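Collagen adhesin (Staphylococcus aureus, PDB 2F68) binds collagen for the bacterium, its two Ig-like domains being thought to close around the triple helix in a "collagen hug". Local coordinates at residues A[164-169]-A[259-264]; A[170-175]-A[253-258]. All coordinates share one frame; numbering follows the deposited sequence.

Contact 1 of 2, residues A[164-169]-A[259-264]; sequences TTHVRW and KTKITN
Val-167 and Thr-260 form the hydrogen-bonded pair at the centre of an antiparallel two-strand ladder, at one end of strands 166-173 and 252-262. Val-167 N donates to Thr-260 O and Thr-260 N returns the bond to Val-167 O. The hydroxyl of Thr-260 adds to this grip: its OG1 lies between the backbone N and the carbonyl carbon (chi1 51°), from where it donates to Val-167 O at 3.0 Å, so that one carbonyl oxygen takes two bonds from the same residue. OG1 in turn accepts from the indole, Trp-169 NE1 lying 3.0 Å from Thr-260 OG1 in a rather bent bond (138°), with the oxygen at the ring edge, somewhat out of its plane. A chain of polar contacts thus runs from indole N-H through hydroxyl to backbone on a buried face, while Val-167 CG1 covers one face of the indole near its rim. Nearer the strand ends, Ile-262 CD1 meets Val-167 CG2 at 3.8 Å, and both side chains touch Phe-270 of strand 269-278 in the opposing sheet. At the same end, Ile-262 N closes the ladder on Thr-165 O with a nearly straight bond of 2.8 Å.

The other face carries His-166, Lys-261, Arg-168 and Lys-259. Lys-261 bends at chi2 (78°), bringing its CD to 3.5 Å from His-166 NE2 and carrying its ammonium group beside Thr-165. The imidazole is held by Asp-163, which takes a bond from His-166 ND1 and also pairs with Thr-165 OG1, while Arg-168 forms a salt bridge to Asp-158. One face turned to the core and one polar face is the pattern of a strand pair in an Ig-like beta sandwich, here within the collagen-binding domain.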
ATOM      1  N   THR A 164      -1.237   0.217  -6.848  1.00 25.97           N
ATOM      2  CA  THR A 164      -0.035  -0.564  -6.543  1.00 27.09           C
ATOM      3  C   THR A 164       1.200  -0.086  -7.313  1.00 26.60           C
ATOM      4  O   THR A 164       2.326  -0.465  -6.984  1.00 27.88           O
ATOM      5  CB  THR A 164      -0.253  -2.081  -6.795  1.00 27.71           C
ATOM      6  OG1 THR A 164       0.813  -2.829  -6.196  1.00 36.10           O
ATOM      7  CG2 THR A 164      -0.316  -2.395  -8.291  1.00 22.53           C
ATOM      8  N   THR A 165       0.981   0.746  -8.330  1.00 26.29           N
ATOM      9  CA  THR A 165       2.060   1.218  -9.203  1.00 26.44           C
ATOM     10  C   THR A 165       2.906   2.325  -8.572  1.00 25.21           C
ATOM     11  O   THR A 165       4.001   2.628  -9.053  1.00 24.98           O
ATOM     12  CB  THR A 165       1.522   1.698 -10.573  1.00 26.08           C
ATOM     13  OG1 THR A 165       0.491   2.672 -10.374  1.00 25.99           O
ATOM     14  CG2 THR A 165       0.966   0.528 -11.378  1.00 28.32           C
ATOM     15  N   HIS A 166       2.395   2.923  -7.498  1.00 24.94           N
ATOM     16  CA  HIS A 166       3.090   4.006  -6.805  1.00 24.94           C
ATOM     17  C   HIS A 166       3.407   3.661  -5.352  1.00 23.64           C
ATOM     18  O   HIS A 166       2.657   2.931  -4.699  1.00 23.96           O
ATOM     19  CB  HIS A 166       2.269   5.296  -6.866  1.00 24.59           C
ATOM     20  CG  HIS A 166       2.237   5.927  -8.223  1.00 27.18           C
ATOM     21  ND1 HIS A 166       1.272   5.630  -9.160  1.00 30.03           N
ATOM     22  CD2 HIS A 166       3.051   6.842  -8.799  1.00 29.36           C
ATOM     23  CE1 HIS A 166       1.492   6.334 -10.255  1.00 31.51           C
ATOM     24  NE2 HIS A 166       2.567   7.079 -10.062  1.00 31.77           N
ATOM     25  N   VAL A 167       4.526   4.189  -4.862  1.00 23.62           N
ATOM     26  CA  VAL A 167       4.907   4.050  -3.459  1.00 22.79           C
ATOM     27  C   VAL A 167       4.933   5.432  -2.806  1.00 23.00           C
ATOM     28  O   VAL A 167       5.691   6.312  -3.222  1.00 21.62           O
ATOM     29  CB  VAL A 167       6.286   3.354  -3.287  1.00 23.44           C
ATOM     30  CG1 VAL A 167       6.608   3.155  -1.811  1.00 21.64           C
ATOM     31  CG2 VAL A 167       6.316   2.016  -4.015  1.00 25.08           C
ATOM     32  N   ARG A 168       4.089   5.613  -1.793  1.00 21.75           N
ATOM     33  CA  ARG A 168       4.009   6.874  -1.058  1.00 21.54           C
ATOM     34  C   ARG A 168       5.190   7.018  -0.106  1.00 21.62           C
ATOM     35  O   ARG A 168       5.710   6.024   0.403  1.00 21.73           O
ATOM     36  CB  ARG A 168       2.698   6.962  -0.271  1.00 21.69           C
ATOM     37  CG  ARG A 168       1.436   6.835  -1.111  1.00 27.27           C
ATOM     38  CD  ARG A 168       0.229   6.561  -0.232  1.00 35.44           C
ATOM     39  NE  ARG A 168      -0.308   7.775   0.382  1.00 34.10           N
ATOM     40  CZ  ARG A 168      -1.011   7.805   1.513  1.00 32.84           C
ATOM     41  NH1 ARG A 168      -1.261   6.689   2.185  1.00 34.64           N
ATOM     42  NH2 ARG A 168      -1.457   8.962   1.980  1.00 30.15           N
ATOM     43  N   TRP A 169       5.611   8.259   0.121  1.00 20.95           N
ATOM     44  CA  TRP A 169       6.687   8.561   1.064  1.00 20.25           C
ATOM     45  C   TRP A 169       6.349   9.800   1.885  1.00 19.87           C
ATOM     46  O   TRP A 169       5.757  10.749   1.370  1.00 19.88           O
ATOM     47  CB  TRP A 169       8.015   8.762   0.331  1.00 19.59           C
ATOM     48  CG  TRP A 169       8.506   7.544  -0.398  1.00 19.98           C
ATOM     49  CD1 TRP A 169       8.523   7.348  -1.749  1.00 19.43           C
ATOM     50  CD2 TRP A 169       9.048   6.352   0.187  1.00 18.77           C
ATOM     51  NE1 TRP A 169       9.043   6.111  -2.044  1.00 18.29           N
ATOM     52  CE2 TRP A 169       9.374   5.477  -0.875  1.00 18.47           C
ATOM     53  CE3 TRP A 169       9.291   5.936   1.504  1.00 17.62           C
ATOM     54  CZ2 TRP A 169       9.931   4.212  -0.662  1.00 20.76           C
ATOM     55  CZ3 TRP A 169       9.843   4.676   1.716  1.00 19.52           C
ATOM     56  CH2 TRP A 169      10.158   3.831   0.636  1.00 19.97           C
ATOM     57  N   LYS A 259       5.009  10.717  -4.269  1.00 21.06           N
ATOM     58  CA  LYS A 259       4.785   9.395  -4.849  1.00 22.61           C
ATOM     59  C   LYS A 259       5.886   9.026  -5.838  1.00 22.55           C
ATOM     60  O   LYS A 259       6.339   9.865  -6.621  1.00 23.36           O
ATOM     61  CB  LYS A 259       3.419   9.332  -5.539  1.00 22.85           C
ATOM     62  CG  LYS A 259       2.228   9.462  -4.599  1.00 28.07           C
ATOM     63  CD  LYS A 259       0.916   9.447  -5.367  1.00 33.55           C
ATOM     64  CE  LYS A 259      -0.271   9.644  -4.437  1.00 37.06           C
ATOM     65  NZ  LYS A 259      -1.563   9.625  -5.176  1.00 43.36           N
ATOM     66  N   THR A 260       6.309   7.765  -5.792  1.00 22.78           N
ATOM     67  CA  THR A 260       7.332   7.249  -6.700  1.00 23.43           C
ATOM     68  C   THR A 260       6.770   6.133  -7.577  1.00 24.53           C
ATOM     69  O   THR A 260       6.292   5.114  -7.071  1.00 23.84           O
ATOM     70  CB  THR A 260       8.577   6.737  -5.938  1.00 22.48           C
ATOM     71  OG1 THR A 260       8.172   5.838  -4.899  1.00 25.79           O
ATOM     72  CG2 THR A 260       9.354   7.899  -5.328  1.00 18.26           C
ATOM     73  N   LYS A 261       6.825   6.341  -8.891  1.00 24.52           N
ATOM     74  CA  LYS A 261       6.338   5.368  -9.866  1.00 25.38           C
ATOM     75  C   LYS A 261       7.272   4.163  -9.950  1.00 26.22           C
ATOM     76  O   LYS A 261       8.478   4.316 -10.158  1.00 26.28           O
ATOM     77  CB  LYS A 261       6.180   6.026 -11.245  1.00 24.73           C
ATOM     78  CG  LYS A 261       5.654   5.109 -12.351  1.00 28.58           C
ATOM     79  CD  LYS A 261       4.149   4.891 -12.253  1.00 31.76           C
ATOM     80  CE  LYS A 261       3.645   4.003 -13.379  1.00 35.58           C
ATOM     81  NZ  LYS A 261       2.169   3.818 -13.323  1.00 40.14           N
ATOM     82  N   ILE A 262       6.702   2.971  -9.784  1.00 26.54           N
ATOM     83  CA  ILE A 262       7.464   1.724  -9.826  1.00 26.32           C
ATOM     84  C   ILE A 262       7.884   1.381 -11.256  1.00 28.43           C
ATOM     85  O   ILE A 262       7.044   1.253 -12.150  1.00 27.20           O
ATOM     86  CB  ILE A 262       6.671   0.548  -9.188  1.00 27.72           C
ATOM     87  CG1 ILE A 262       6.522   0.767  -7.677  1.00 24.02           C
ATOM     88  CG2 ILE A 262       7.348  -0.795  -9.479  1.00 26.81           C
ATOM     89  CD1 ILE A 262       5.539  -0.171  -7.000  1.00 25.78           C
ATOM     90  N   THR A 263       9.194   1.250 -11.457  1.00 28.86           N
ATOM     91  CA  THR A 263       9.755   0.861 -12.750  1.00 32.00           C
ATOM     92  C   THR A 263      10.104  -0.628 -12.776  1.00 32.92           C
ATOM     93  O   THR A 263      10.001  -1.277 -13.818  1.00 34.32           O
ATOM     94  CB  THR A 263      11.009   1.690 -13.113  1.00 31.10           C
ATOM     95  OG1 THR A 263      11.958   1.626 -12.040  1.00 34.10           O
ATOM     96  CG2 THR A 263      10.639   3.145 -13.377  1.00 31.59           C
ATOM     97  N   ASN A 264      10.514  -1.156 -11.624  1.00 34.21           N
ATOM     98  CA  ASN A 264      10.834  -2.573 -11.480  1.00 36.32           C
ATOM     99  C   ASN A 264       9.713  -3.321 -10.758  1.00 37.22           C
ATOM    100  O   ASN A 264       9.602  -3.262  -9.530  1.00 35.59           O
ATOM    101  CB  ASN A 264      12.174  -2.752 -10.753  1.00 36.34           C
ATOM    102  CG  ASN A 264      12.750  -4.154 -10.905  1.00 40.49           C
ATOM    103  OD1 ASN A 264      12.276  -4.958 -11.710  1.00 45.32           O
ATOM    104  ND2 ASN A 264      13.788  -4.447 -10.131  1.00 43.06           N
TER

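Contact 2 of 2, residues A[170-175]-A[253-258]; sequences FLNINN and SFSINY
With CG beside the backbone N in Phe-170 (chi1 -67°) and anti to it in Asn-257 (chi1 -178°), the ring and the amide of this non-hydrogen-bonded pair run side by side in the same direction. Their planes are 28° apart, and Asn-257 ND2 sits over one face of the ring, 3.3 Å from Phe-170 CE2 and nearer the rim than the centre. The amide nitrogen also makes a weak bond to Trp-169 O. Farther along this face, Ser-255 OG donates to Asn-172 OD1 at 3.1 Å, nearly in line with the carbonyl bond, tying the next non-hydrogen-bonded pair together.

Backbone bonds run both ways in the pairs Leu-171 with Ile-256 and Ile-173 with Phe-254; the shortest include Leu-171 N to Ile-256 O at 2.7 Å. The side chains of these pairs face the core. Leu-171 CD1 comes to the edge of the Tyr-258 ring, 3.5 Å from Tyr-258 CE2. Tip to tip, Ile-173 CD1 meets Ile-256 CD1 at 3.8 Å. Tyr-258 OH bonds to Asn-272 and its side chain touches Ile-190, linking this strand to the facing sheet. The reverse carries the Phe-170 ring along with amides and hydroxyls; the apolar layer packed against a second sheet is characteristic of a beta sandwich.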
ATOM      1  N   PHE A 170       6.732   9.785   3.159  1.00 20.10           N
ATOM      2  CA  PHE A 170       6.427  10.881   4.077  1.00 20.25           C
ATOM      3  C   PHE A 170       7.664  11.352   4.838  1.00 20.10           C
ATOM      4  O   PHE A 170       8.319  10.567   5.526  1.00 19.91           O
ATOM      5  CB  PHE A 170       5.333  10.465   5.069  1.00 21.09           C
ATOM      6  CG  PHE A 170       3.988  10.227   4.435  1.00 23.68           C
ATOM      7  CD1 PHE A 170       3.629   8.957   3.989  1.00 24.78           C
ATOM      8  CD2 PHE A 170       3.077  11.268   4.296  1.00 25.13           C
ATOM      9  CE1 PHE A 170       2.386   8.732   3.404  1.00 25.38           C
ATOM     10  CE2 PHE A 170       1.830  11.053   3.715  1.00 25.29           C
ATOM     11  CZ  PHE A 170       1.484   9.782   3.268  1.00 25.11           C
ATOM     12  N   LEU A 171       7.975  12.640   4.703  1.00 20.08           N
ATOM     13  CA  LEU A 171       9.061  13.269   5.451  1.00 19.94           C
ATOM     14  C   LEU A 171       8.495  14.159   6.553  1.00 20.47           C
ATOM     15  O   LEU A 171       8.158  15.322   6.318  1.00 18.52           O
ATOM     16  CB  LEU A 171       9.980  14.071   4.519  1.00 20.78           C
ATOM     17  CG  LEU A 171      11.195  13.375   3.894  1.00 24.79           C
ATOM     18  CD1 LEU A 171      10.791  12.343   2.851  1.00 24.83           C
ATOM     19  CD2 LEU A 171      12.130  14.406   3.282  1.00 20.74           C
ATOM     20  N   ASN A 172       8.392  13.596   7.753  1.00 20.09           N
ATOM     21  CA  ASN A 172       7.799  14.287   8.895  1.00 20.32           C
ATOM     22  C   ASN A 172       8.846  15.009   9.744  1.00 20.52           C
ATOM     23  O   ASN A 172       9.539  14.390  10.554  1.00 20.02           O
ATOM     24  CB  ASN A 172       6.984  13.304   9.745  1.00 21.15           C
ATOM     25  CG  ASN A 172       5.860  12.642   8.963  1.00 24.23           C
ATOM     26  OD1 ASN A 172       5.044  13.315   8.330  1.00 26.12           O
ATOM     27  ND2 ASN A 172       5.807  11.316   9.013  1.00 26.86           N
ATOM     28  N   ILE A 173       8.948  16.323   9.547  1.00 21.12           N
ATOM     29  CA  ILE A 173       9.965  17.147  10.203  1.00 20.94           C
ATOM     30  C   ILE A 173       9.362  17.983  11.335  1.00 22.53           C
ATOM     31  O   ILE A 173       8.290  18.573  11.176  1.00 21.98           O
ATOM     32  CB  ILE A 173      10.680  18.087   9.193  1.00 21.13           C
ATOM     33  CG1 ILE A 173      11.011  17.344   7.892  1.00 20.37           C
ATOM     34  CG2 ILE A 173      11.940  18.692   9.814  1.00 18.22           C
ATOM     35  CD1 ILE A 173      11.342  18.249   6.716  1.00 22.22           C
ATOM     36  N   ASN A 174      10.068  18.025  12.467  1.00 22.28           N
ATOM     37  CA  ASN A 174       9.669  18.790  13.658  1.00 22.83           C
ATOM     38  C   ASN A 174       8.220  18.523  14.080  1.00 23.26           C
ATOM     39  O   ASN A 174       7.382  19.429  14.099  1.00 23.37           O
ATOM     40  CB  ASN A 174       9.936  20.292  13.460  1.00 22.91           C
ATOM     41  CG  ASN A 174       9.927  21.074  14.769  1.00 23.36           C
ATOM     42  OD1 ASN A 174      10.000  20.503  15.858  1.00 23.20           O
ATOM     43  ND2 ASN A 174       9.841  22.395  14.661  1.00 21.86           N
ATOM     44  N   ASN A 175       7.949  17.268  14.426  1.00 23.38           N
ATOM     45  CA  ASN A 175       6.598  16.793  14.731  1.00 24.24           C
ATOM     46  C   ASN A 175       5.949  17.408  15.972  1.00 25.84           C
ATOM     47  O   ASN A 175       4.722  17.499  16.051  1.00 25.39           O
ATOM     48  CB  ASN A 175       6.591  15.266  14.847  1.00 23.59           C
ATOM     49  CG  ASN A 175       6.928  14.581  13.537  1.00 24.37           C
ATOM     50  OD1 ASN A 175       6.216  14.730  12.544  1.00 21.96           O
ATOM     51  ND2 ASN A 175       8.015  13.818  13.532  1.00 19.22           N
ATOM     52  N   SER A 253       5.525  22.292  12.117  1.00 25.99           N
ATOM     53  CA  SER A 253       5.727  20.915  11.674  1.00 25.91           C
ATOM     54  C   SER A 253       5.651  20.832  10.154  1.00 24.34           C
ATOM     55  O   SER A 253       4.717  21.355   9.543  1.00 23.10           O
ATOM     56  CB  SER A 253       4.687  19.986  12.309  1.00 25.47           C
ATOM     57  OG  SER A 253       4.934  18.632  11.971  1.00 34.42           O
ATOM     58  N   PHE A 254       6.638  20.174   9.550  1.00 23.06           N
ATOM     59  CA  PHE A 254       6.719  20.063   8.094  1.00 23.19           C
ATOM     60  C   PHE A 254       6.565  18.617   7.631  1.00 23.36           C
ATOM     61  O   PHE A 254       7.422  17.772   7.903  1.00 25.27           O
ATOM     62  CB  PHE A 254       8.040  20.650   7.580  1.00 22.41           C
ATOM     63  CG  PHE A 254       8.210  22.118   7.867  1.00 22.67           C
ATOM     64  CD1 PHE A 254       8.855  22.546   9.025  1.00 21.58           C
ATOM     65  CD2 PHE A 254       7.733  23.075   6.975  1.00 23.24           C
ATOM     66  CE1 PHE A 254       9.017  23.903   9.294  1.00 22.55           C
ATOM     67  CE2 PHE A 254       7.891  24.435   7.235  1.00 24.46           C
ATOM     68  CZ  PHE A 254       8.534  24.850   8.397  1.00 20.19           C
ATOM     69  N   SER A 255       5.465  18.341   6.935  1.00 22.53           N
ATOM     70  CA  SER A 255       5.203  17.013   6.385  1.00 22.64           C
ATOM     71  C   SER A 255       5.324  17.034   4.863  1.00 23.21           C
ATOM     72  O   SER A 255       4.478  17.607   4.170  1.00 23.91           O
ATOM     73  CB  SER A 255       3.822  16.511   6.816  1.00 22.92           C
ATOM     74  OG  SER A 255       3.600  15.181   6.376  1.00 24.98           O
ATOM     75  N   ILE A 256       6.384  16.412   4.353  1.00 22.11           N
ATOM     76  CA  ILE A 256       6.646  16.376   2.914  1.00 22.42           C
ATOM     77  C   ILE A 256       6.320  15.002   2.327  1.00 21.86           C
ATOM     78  O   ILE A 256       7.039  14.024   2.551  1.00 22.65           O
ATOM     79  CB  ILE A 256       8.104  16.796   2.574  1.00 21.83           C
ATOM     80  CG1 ILE A 256       8.409  18.186   3.144  1.00 23.32           C
ATOM     81  CG2 ILE A 256       8.337  16.767   1.059  1.00 23.11           C
ATOM     82  CD1 ILE A 256       9.886  18.528   3.215  1.00 23.52           C
ATOM     83  N   ASN A 257       5.220  14.949   1.581  1.00 21.07           N
ATOM     84  CA  ASN A 257       4.786  13.740   0.890  1.00 21.88           C
ATOM     85  C   ASN A 257       5.356  13.697  -0.529  1.00 21.02           C
ATOM     86  O   ASN A 257       5.815  14.719  -1.041  1.00 20.28           O
ATOM     87  CB  ASN A 257       3.250  13.681   0.869  1.00 22.27           C
ATOM     88  CG  ASN A 257       2.708  12.422   0.202  1.00 28.04           C
ATOM     89  OD1 ASN A 257       1.907  12.500  -0.730  1.00 31.03           O
ATOM     90  ND2 ASN A 257       3.140  11.258   0.678  1.00 25.87           N
ATOM     91  N   TYR A 258       5.360  12.509  -1.135  1.00 19.64           N
ATOM     92  CA  TYR A 258       5.620  12.337  -2.573  1.00 20.48           C
ATOM     93  C   TYR A 258       5.448  10.887  -3.024  1.00 21.50           C
ATOM     94  O   TYR A 258       5.710   9.953  -2.263  1.00 21.46           O
ATOM     95  CB  TYR A 258       6.995  12.881  -2.993  1.00 20.42           C
ATOM     96  CG  TYR A 258       8.186  12.235  -2.323  1.00 18.85           C
ATOM     97  CD1 TYR A 258       8.804  11.116  -2.881  1.00 19.06           C
ATOM     98  CD2 TYR A 258       8.712  12.758  -1.143  1.00 19.51           C
ATOM     99  CE1 TYR A 258       9.905  10.525  -2.273  1.00 18.22           C
ATOM    100  CE2 TYR A 258       9.812  12.173  -0.527  1.00 22.21           C
ATOM    101  CZ  TYR A 258      10.402  11.059  -1.098  1.00 20.61           C
ATOM    102  OH  TYR A 258      11.492  10.479  -0.492  1.00 22.64           O
TER

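Contacts 1 and 2 are successive portions of one antiparallel ladder between strands 166-173 and 252-262, their centres about 18 Å apart. Along the chain the order is 164-169, 170-175, 253-258, 259-264, so contact 2 lies within the longer loop that contact 1 brackets. They join where Trp-169 N probably bonds to Tyr-258 O and the two rings meet. Strand 154-156 flanks the pair on one side and strand 194-207 on the other, making these the neighbouring inner strands of a five-stranded sheet. That sheet packs on strands 184-190, 269-278 and 289-296, so the ladder forms a continuous part of one wall of the collagen-binding domain.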